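PDB 2Q09: imidazolonepropionase from Unidentified, which catalyses the hydrolytic ring opening of 4-imidazolone-5-propanoate to N-formimidoyl-L-glutamate, the third step of the histidine degradation pathway. Local coordinates for residues A[149-154]-A[171-176]; A[197-202]-A[235-240]; A[272-277]-A[299-304]. All blocks are in the same frame, centred on the assembly; numbering follows the deposited sequence.

Interaction 1. Residues A[149-154]-A[171-176]; sequences EDELKM and TTLLAA
Glu151 of helix 149-154 lies against Leu173, Leu174 and Ala175 of strand 171-176 and carries almost all of the helix's share of this buried contact. Its CB, directed toward the strand, is 4.2 Å from Leu173 CD1. The next carbon is placed anti to the carbonyl carbon of Glu151 (chi1 -74°), and this CG passes 4.0 Å from the methyl group CB of Ala175. A further bend at chi2 (-61°) lays the carboxylate against the strand backbone, with CD 3.8 Å from Ala175 CA. At the tip, OE1 comes 3.6 Å from Ala175 CA and 3.8 Å from the carbonyl carbon C of Leu174; it makes no hydrogen bond to the strand. Leu173 answers from its own tip, where CD1 touches both the aliphatic start of the glutamate and OE1.

The carboxylate is held instead by the turn that follows strand 135-141. OE1 is bonded to Ser142 OG and Gly143 N, and OE2 to Gly145 N and Leu146 N, while the same Ser142 hydroxyl accepts a bond from Leu174 N and so links glutamate and strand indirectly. Replacing this residue by an alanine removes the acceptor of those N-H groups and of Ser142, which is likely to let the turn move and to open a gap beside Ala175 and Leu173.

Segments 149-154 and 171-176 run roughly antiparallel (157° between their axes), as expected in a beta-alpha-beta unit of the amidohydrolase barrel. With four bonds meeting its two oxygens, the buried carboxylate is likely to stay ionised, acting as a polar clamp on the turn that contains Tyr144 of the ligand pocket, while its methylene groups supply the apolar packing.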
loop_
_atom_site.group_PDB
_atom_site.type_symbol
_atom_site.label_atom_id
_atom_site.label_comp_id
_atom_site.label_asym_id
_atom_site.label_seq_id
_atom_site.Cartn_x
_atom_site.Cartn_y
_atom_site.Cartn_z
ATOM N N GLU A 149 -18.422 -13.924 6.067
ATOM C CA GLU A 149 -17.439 -15.000 5.978
ATOM C C GLU A 149 -16.378 -14.796 4.897
ATOM O O GLU A 149 -15.202 -15.083 5.110
ATOM C CB GLU A 149 -18.126 -16.351 5.745
ATOM C CG GLU A 149 -18.955 -16.831 6.923
ATOM C CD GLU A 149 -20.383 -16.319 6.896
ATOM O OE1 GLU A 149 -20.673 -15.352 6.159
ATOM O OE2 GLU A 149 -21.221 -16.893 7.622
ATOM N N ASP A 150 -16.787 -14.315 3.731
ATOM C CA ASP A 150 -15.819 -14.132 2.656
ATOM C C ASP A 150 -14.861 -12.966 2.900
ATOM O O ASP A 150 -13.689 -13.046 2.546
ATOM C CB ASP A 150 -16.551 -13.997 1.326
ATOM C CG ASP A 150 -17.271 -15.287 0.935
ATOM O OD1 ASP A 150 -16.585 -16.306 0.711
ATOM O OD2 ASP A 150 -18.518 -15.291 0.868
ATOM N N GLU A 151 -15.341 -11.888 3.515
ATOM C CA GLU A 151 -14.460 -10.762 3.822
ATOM C C GLU A 151 -13.374 -11.203 4.819
ATOM O O GLU A 151 -12.195 -10.908 4.637
ATOM C CB GLU A 151 -15.258 -9.584 4.401
ATOM C CG GLU A 151 -16.098 -8.835 3.367
ATOM C CD GLU A 151 -15.254 -8.215 2.258
ATOM O OE1 GLU A 151 -14.264 -7.521 2.577
ATOM O OE2 GLU A 151 -15.581 -8.412 1.068
ATOM N N LEU A 152 -13.770 -11.912 5.873
ATOM C CA LEU A 152 -12.799 -12.382 6.864
ATOM C C LEU A 152 -11.886 -13.454 6.276
ATOM O O LEU A 152 -10.734 -13.593 6.689
ATOM C CB LEU A 152 -13.513 -12.927 8.105
ATOM C CG LEU A 152 -13.843 -11.908 9.203
ATOM C CD1 LEU A 152 -14.679 -10.774 8.648
ATOM C CD2 LEU A 152 -14.565 -12.616 10.344
ATOM N N LYS A 153 -12.403 -14.212 5.311
ATOM C CA LYS A 153 -11.614 -15.249 4.655
ATOM C C LYS A 153 -10.406 -14.577 4.000
ATOM O O LYS A 153 -9.292 -15.073 4.060
ATOM C CB LYS A 153 -12.468 -15.952 3.590
ATOM C CG LYS A 153 -11.706 -16.891 2.682
ATOM C CD LYS A 153 -12.649 -17.677 1.758
ATOM C CE LYS A 153 -13.371 -16.783 0.774
ATOM N NZ LYS A 153 -14.250 -17.572 -0.142
HETATM N N MSE A 154 -10.645 -13.442 3.358
HETATM C CA MSE A 154 -9.572 -12.712 2.701
HETATM C C MSE A 154 -8.564 -12.195 3.719
HETATM O O MSE A 154 -7.353 -12.283 3.505
HETATM C CB MSE A 154 -10.152 -11.561 1.881
HETATM C CG MSE A 154 -10.987 -12.072 0.702
HETATM SE SE MSE A 154 -11.772 -10.666 -0.322
HETATM C CE MSE A 154 -12.968 -9.966 0.966
ATOM N N THR A 171 -3.421 -5.524 7.254
ATOM C CA THR A 171 -4.702 -5.867 6.654
ATOM C C THR A 171 -5.692 -4.726 6.739
ATOM O O THR A 171 -5.679 -3.948 7.693
ATOM C CB THR A 171 -5.321 -7.100 7.334
ATOM O OG1 THR A 171 -5.507 -6.829 8.729
ATOM C CG2 THR A 171 -4.404 -8.311 7.171
ATOM N N THR A 172 -6.571 -4.649 5.750
ATOM C CA THR A 172 -7.566 -3.600 5.719
ATOM C C THR A 172 -8.912 -4.158 5.284
ATOM O O THR A 172 -9.025 -4.782 4.225
ATOM C CB THR A 172 -7.149 -2.474 4.758
ATOM O OG1 THR A 172 -5.902 -1.908 5.193
ATOM C CG2 THR A 172 -8.200 -1.377 4.743
ATOM N N LEU A 173 -9.929 -3.935 6.108
ATOM C CA LEU A 173 -11.272 -4.404 5.805
ATOM C C LEU A 173 -11.937 -3.450 4.818
ATOM O O LEU A 173 -12.191 -2.292 5.145
ATOM C CB LEU A 173 -12.110 -4.466 7.081
ATOM C CG LEU A 173 -13.552 -4.926 6.874
ATOM C CD1 LEU A 173 -13.562 -6.390 6.476
ATOM C CD2 LEU A 173 -14.350 -4.724 8.164
ATOM N N LEU A 174 -12.217 -3.941 3.616
ATOM C CA LEU A 174 -12.852 -3.119 2.596
ATOM C C LEU A 174 -14.180 -3.737 2.163
ATOM O O LEU A 174 -14.414 -3.963 0.976
ATOM C CB LEU A 174 -11.925 -2.981 1.386
ATOM C CG LEU A 174 -12.396 -2.105 0.219
ATOM C CD1 LEU A 174 -12.505 -0.653 0.665
ATOM C CD2 LEU A 174 -11.411 -2.227 -0.937
ATOM N N ALA A 175 -15.045 -4.026 3.131
ATOM C CA ALA A 175 -16.346 -4.616 2.834
ATOM C C ALA A 175 -17.207 -3.605 2.084
ATOM O O ALA A 175 -18.098 -3.978 1.319
ATOM C CB ALA A 175 -17.036 -5.048 4.128
ATOM N N ALA A 176 -16.935 -2.323 2.305
ATOM C CA ALA A 176 -17.682 -1.258 1.636
ATOM C C ALA A 176 -17.028 -0.893 0.300
ATOM O O ALA A 176 -16.842 0.277 -0.020
ATOM C CB ALA A 176 -17.766 -0.027 2.541
#

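Interaction 2. Residues A[197-202]-A[235-240]; sequences EIIPAA and YGLAVK
Pro200 lies across the aromatic ring of Tyr235, the two side chains crossing at about a right angle. Pro200 CA sits over one face, 4.1 Å from the ring centroid and 18° off the ring normal, a CH-pi contact displaced toward the rim. The pyrrolidine ring continues along the tyrosine toward its phenol end: CG is 3.6 Å from Tyr235 CE2, and CB approaches Tyr235 OH to 3.5 Å. The proline therefore lies over the outer half of the phenol, out to the hydroxyl.

Tyr235 is brought over the helix by its first torsion, which sets CG anti to the carbonyl carbon (chi1 -76°). Beside the proline, Ile199 extends the apolar surface with its CG2 branch. That methyl meets the tyrosine ring obliquely, 4.0 Å from Tyr235 CD2, and also lies 4.1 Å from Leu237 CD1, where the isoleucine and leucine side chains run past each other in opposite directions. One methyl group thus serves both partners, while no hydrogen bond joins the two segments. Within its own helix Pro200 has no N-H to offer the preceding turn, and the helix is kinked there.

Further along helix 187-204, Ala203 also touches Tyr235, and Ala231 of helix 222-234 packs on Ile199. Leu237 rests in addition on Val211 of strand 210-213, so the cluster reaches from the partly exposed helix surface down to the barrel strands.

Tyr235 and Leu237 flank Gly236, the C-prime residue of a Schellman motif in which Leu237 N bonds back to Ala232 O. The chain leaves helix 222-234 through this motif and enters strand 238-243, an alpha-to-beta turn of the TIM-barrel fold packed against the preceding barrel helix, 187-204.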
loop_
_atom_site.group_PDB
_atom_site.type_symbol
_atom_site.label_atom_id
_atom_site.label_comp_id
_atom_site.label_asym_id
_atom_site.label_seq_id
_atom_site.Cartn_x
_atom_site.Cartn_y
_atom_site.Cartn_z
ATOM N N GLU A 197 -22.001 -6.295 12.213
ATOM C CA GLU A 197 -21.559 -7.678 12.187
ATOM C C GLU A 197 -20.138 -7.905 11.694
ATOM O O GLU A 197 -19.317 -8.490 12.399
ATOM C CB GLU A 197 -22.541 -8.490 11.340
ATOM C CG GLU A 197 -23.950 -8.503 11.922
ATOM C CD GLU A 197 -25.001 -9.016 10.954
ATOM O OE1 GLU A 197 -24.669 -9.832 10.072
ATOM O OE2 GLU A 197 -26.172 -8.607 11.091
ATOM N N ILE A 198 -19.839 -7.443 10.484
ATOM C CA ILE A 198 -18.515 -7.660 9.924
ATOM C C ILE A 198 -17.369 -6.990 10.686
ATOM O O ILE A 198 -16.396 -7.654 11.053
ATOM C CB ILE A 198 -18.488 -7.256 8.443
ATOM C CG1 ILE A 198 -19.660 -7.947 7.723
ATOM C CG2 ILE A 198 -17.163 -7.689 7.809
ATOM C CD1 ILE A 198 -19.625 -7.877 6.195
ATOM N N ILE A 199 -17.469 -5.689 10.926
ATOM C CA ILE A 199 -16.409 -5.010 11.662
ATOM C C ILE A 199 -16.233 -5.655 13.046
ATOM O O ILE A 199 -15.115 -5.965 13.456
ATOM C CB ILE A 199 -16.694 -3.485 11.763
ATOM C CG1 ILE A 199 -16.400 -2.831 10.406
ATOM C CG2 ILE A 199 -15.858 -2.853 12.858
ATOM C CD1 ILE A 199 -16.606 -1.305 10.361
ATOM N N PRO A 200 -17.336 -5.888 13.777
ATOM C CA PRO A 200 -17.196 -6.512 15.101
ATOM C C PRO A 200 -16.528 -7.889 15.054
ATOM O O PRO A 200 -15.654 -8.191 15.872
ATOM C CB PRO A 200 -18.636 -6.581 15.604
ATOM C CG PRO A 200 -19.215 -5.321 15.042
ATOM C CD PRO A 200 -18.692 -5.331 13.610
ATOM N N ALA A 201 -16.929 -8.723 14.096
ATOM C CA ALA A 201 -16.350 -10.062 13.980
ATOM C C ALA A 201 -14.877 -9.990 13.579
ATOM O O ALA A 201 -14.042 -10.757 14.072
ATOM C CB ALA A 201 -17.129 -10.891 12.956
ATOM N N ALA A 202 -14.564 -9.066 12.679
ATOM C CA ALA A 202 -13.193 -8.903 12.214
ATOM C C ALA A 202 -12.293 -8.445 13.352
ATOM O O ALA A 202 -11.183 -8.945 13.515
ATOM C CB ALA A 202 -13.141 -7.896 11.058
ATOM N N TYR A 235 -14.474 0.213 17.563
ATOM C CA TYR A 235 -13.622 -0.947 17.803
ATOM C C TYR A 235 -12.141 -0.609 17.777
ATOM O O TYR A 235 -11.290 -1.494 17.762
ATOM C CB TYR A 235 -13.953 -2.057 16.798
ATOM C CG TYR A 235 -15.235 -2.770 17.157
ATOM C CD1 TYR A 235 -15.227 -3.870 18.012
ATOM C CD2 TYR A 235 -16.465 -2.276 16.731
ATOM C CE1 TYR A 235 -16.419 -4.460 18.442
ATOM C CE2 TYR A 235 -17.661 -2.852 17.154
ATOM C CZ TYR A 235 -17.630 -3.942 18.011
ATOM O OH TYR A 235 -18.807 -4.494 18.458
ATOM N N GLY A 236 -11.841 0.685 17.786
ATOM C CA GLY A 236 -10.460 1.130 17.787
ATOM C C GLY A 236 -9.656 0.760 16.562
ATOM O O GLY A 236 -8.470 0.441 16.660
ATOM N N LEU A 237 -10.295 0.803 15.398
ATOM C CA LEU A 237 -9.623 0.483 14.148
ATOM C C LEU A 237 -9.389 1.757 13.350
ATOM O O LEU A 237 -10.268 2.609 13.264
ATOM C CB LEU A 237 -10.472 -0.476 13.310
ATOM C CG LEU A 237 -10.883 -1.814 13.929
ATOM C CD1 LEU A 237 -11.733 -2.580 12.938
ATOM C CD2 LEU A 237 -9.650 -2.616 14.306
ATOM N N ALA A 238 -8.202 1.873 12.765
ATOM C CA ALA A 238 -7.841 3.034 11.958
ATOM C C ALA A 238 -8.687 3.035 10.689
ATOM O O ALA A 238 -9.151 1.981 10.251
ATOM C CB ALA A 238 -6.358 2.974 11.603
ATOM N N VAL A 239 -8.902 4.210 10.099
ATOM C CA VAL A 239 -9.698 4.291 8.878
ATOM C C VAL A 239 -8.938 4.948 7.723
ATOM O O VAL A 239 -7.911 5.610 7.921
ATOM C CB VAL A 239 -11.022 5.071 9.107
ATOM C CG1 VAL A 239 -11.884 4.332 10.117
ATOM C CG2 VAL A 239 -10.731 6.492 9.592
ATOM N N LYS A 240 -9.450 4.742 6.513
ATOM C CA LYS A 240 -8.869 5.301 5.298
ATOM C C LYS A 240 -9.967 5.202 4.245
ATOM O O LYS A 240 -11.071 4.737 4.543
ATOM C CB LYS A 240 -7.652 4.487 4.848
ATOM C CG LYS A 240 -8.003 3.103 4.317
ATOM C CD LYS A 240 -6.772 2.333 3.860
ATOM C CE LYS A 240 -5.880 1.986 5.047
ATOM N NZ LYS A 240 -4.701 1.179 4.631
#

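Interaction 3. Residues A[272-277]-A[299-304]; sequences EGIQAL and LPPVVA
CG1 of Ile274 stands anti to the carbonyl carbon (chi1 -67°) and CD1 is swung anti to CA (chi2 -178°), an extended branch that carries the end of the side chain from helix 272-277 to Ala304 and Pro301. There CD1 meets Ala304 CB at 3.5 Å, tighter than usual for two methyl carbons. The same CD1 lies 4.0 Å from Pro301 CG and 4.1 Å from Pro301 CB, so the methyl touches the CB-CG side of the pyrrolidine ring as the two side chains slide past each other in opposite directions. The shorter branch, CG2, stays nearer the helix and only approaches the backbone, 4.2 Å from Ala304 O.

The side-chain contact is apolar and small, one isoleucine methyl filling the angle between a proline and an alanine. That angle is shaped by the backbone: Pro301 is the centre of an inverse gamma turn, closed by the bond from Val302 N to Pro300 O at 2.7 Å, and it occupies the N-cap position before helix 302-307. The chain turns there and enters the helix, so that Pro301 and Ala304 both direct their side chains toward Ile274. The backbones remain well separated, with 7.7 Å between the CA atoms of Ile274 and Ala304.

Leu269 touches both Ile274 and Pro301, and Ala308 closes on the isoleucine as well. Helix 271-280 lies between strands 262-265 and 283-286 in the chain and leans on helix 251-257, where Ala256 meets Ala276 and Leu277. On the other segment, Pro300 and Val302 rest on Phe339 of helix 328-339; the contact thus joins a helix between two barrel strands to the start of the short helix leading to strand 312-314.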
loop_
_atom_site.group_PDB
_atom_site.type_symbol
_atom_site.label_atom_id
_atom_site.label_comp_id
_atom_site.label_asym_id
_atom_site.label_seq_id
_atom_site.Cartn_x
_atom_site.Cartn_y
_atom_site.Cartn_z
ATOM N N GLU A 272 -10.424 22.762 -0.490
ATOM C CA GLU A 272 -10.966 22.597 0.853
ATOM C C GLU A 272 -10.508 21.270 1.441
ATOM O O GLU A 272 -10.123 21.194 2.607
ATOM C CB GLU A 272 -12.494 22.646 0.814
ATOM C CG GLU A 272 -13.072 23.975 0.341
ATOM C CD GLU A 272 -12.674 24.335 -1.082
ATOM O OE1 GLU A 272 -12.782 23.466 -1.970
ATOM O OE2 GLU A 272 -12.265 25.491 -1.312
ATOM N N GLY A 273 -10.559 20.222 0.627
ATOM C CA GLY A 273 -10.132 18.914 1.086
ATOM C C GLY A 273 -8.648 18.906 1.379
ATOM O O GLY A 273 -8.205 18.364 2.393
ATOM N N ILE A 274 -7.873 19.515 0.490
ATOM C CA ILE A 274 -6.429 19.579 0.659
ATOM C C ILE A 274 -6.093 20.275 1.972
ATOM O O ILE A 274 -5.197 19.843 2.699
ATOM C CB ILE A 274 -5.766 20.330 -0.519
ATOM C CG1 ILE A 274 -5.918 19.503 -1.802
ATOM C CG2 ILE A 274 -4.299 20.599 -0.215
ATOM C CD1 ILE A 274 -5.270 20.119 -3.019
ATOM N N GLN A 275 -6.827 21.337 2.277
ATOM C CA GLN A 275 -6.612 22.080 3.511
ATOM C C GLN A 275 -6.900 21.188 4.715
ATOM O O GLN A 275 -6.209 21.255 5.728
ATOM C CB GLN A 275 -7.514 23.320 3.558
ATOM C CG GLN A 275 -7.381 24.257 2.362
ATOM C CD GLN A 275 -5.947 24.427 1.890
ATOM O OE1 GLN A 275 -5.018 24.516 2.692
ATOM N NE2 GLN A 275 -5.768 24.490 0.577
ATOM N N ALA A 276 -7.925 20.345 4.594
ATOM C CA ALA A 276 -8.303 19.439 5.671
ATOM C C ALA A 276 -7.218 18.396 5.870
ATOM O O ALA A 276 -6.855 18.077 7.000
ATOM C CB ALA A 276 -9.627 18.758 5.342
ATOM N N LEU A 277 -6.706 17.853 4.768
ATOM C CA LEU A 277 -5.655 16.849 4.848
ATOM C C LEU A 277 -4.414 17.422 5.523
ATOM O O LEU A 277 -3.824 16.785 6.390
ATOM C CB LEU A 277 -5.293 16.333 3.447
ATOM C CG LEU A 277 -6.448 15.744 2.626
ATOM C CD1 LEU A 277 -5.883 14.983 1.435
ATOM C CD2 LEU A 277 -7.284 14.813 3.491
ATOM N N LEU A 299 -6.001 14.551 -13.741
ATOM C CA LEU A 299 -4.858 14.306 -12.862
ATOM C C LEU A 299 -5.099 14.749 -11.424
ATOM O O LEU A 299 -5.791 15.731 -11.178
ATOM C CB LEU A 299 -3.641 15.050 -13.397
ATOM C CG LEU A 299 -3.143 14.652 -14.787
ATOM C CD1 LEU A 299 -2.704 15.888 -15.551
ATOM C CD2 LEU A 299 -2.011 13.660 -14.663
ATOM N N PRO A 300 -4.550 14.005 -10.455
ATOM C CA PRO A 300 -4.712 14.354 -9.040
ATOM C C PRO A 300 -4.028 15.713 -8.865
ATOM O O PRO A 300 -3.086 16.035 -9.584
ATOM C CB PRO A 300 -3.957 13.244 -8.311
ATOM C CG PRO A 300 -4.032 12.089 -9.245
ATOM C CD PRO A 300 -3.790 12.758 -10.599
ATOM N N PRO A 301 -4.509 16.545 -7.933
ATOM C CA PRO A 301 -3.916 17.868 -7.707
ATOM C C PRO A 301 -2.544 17.845 -7.025
ATOM O O PRO A 301 -2.366 18.377 -5.921
ATOM C CB PRO A 301 -4.977 18.570 -6.856
ATOM C CG PRO A 301 -5.462 17.444 -5.990
ATOM C CD PRO A 301 -5.609 16.303 -6.984
ATOM N N VAL A 302 -1.574 17.245 -7.705
ATOM C CA VAL A 302 -0.207 17.120 -7.183
ATOM C C VAL A 302 0.426 18.468 -6.818
ATOM O O VAL A 302 0.965 18.642 -5.721
ATOM C CB VAL A 302 0.716 16.403 -8.202
ATOM C CG1 VAL A 302 2.162 16.468 -7.754
ATOM C CG2 VAL A 302 0.282 14.952 -8.348
ATOM N N VAL A 303 0.365 19.421 -7.739
ATOM C CA VAL A 303 0.947 20.733 -7.479
ATOM C C VAL A 303 0.354 21.349 -6.210
ATOM O O VAL A 303 1.081 21.823 -5.347
ATOM C CB VAL A 303 0.722 21.689 -8.678
ATOM C CG1 VAL A 303 1.185 23.093 -8.328
ATOM C CG2 VAL A 303 1.488 21.177 -9.887
ATOM N N ALA A 304 -0.969 21.333 -6.098
ATOM C CA ALA A 304 -1.632 21.893 -4.921
ATOM C C ALA A 304 -1.281 21.133 -3.642
ATOM O O ALA A 304 -1.088 21.742 -2.585
ATOM C CB ALA A 304 -3.144 21.913 -5.124
#

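Overall arrangement
The three contacts follow one another along the chain, all within the amidohydrolase TIM barrel. Interactions 1 and 2 are neighbours, their centres about 10 Å apart: strand 168-176 leads into helix 187-204, and Leu173 CD2 packs 3.6 Å from Ile199 CG1, while Leu152 rests on Ile198 and Ala201. Interaction 1 sets helix 148-164 on strand 168-176, interaction 2 helix 187-204 on the turn into strand 238-243. Interaction 3 stands apart, its centre about 29 Å from that of interaction 1 and about 28 Å from that of interaction 2, touching neither. Interaction 1 comes nearest the active site, since Leu174 adjoins the iron ligand His74; the other two are structural packing away from the iron.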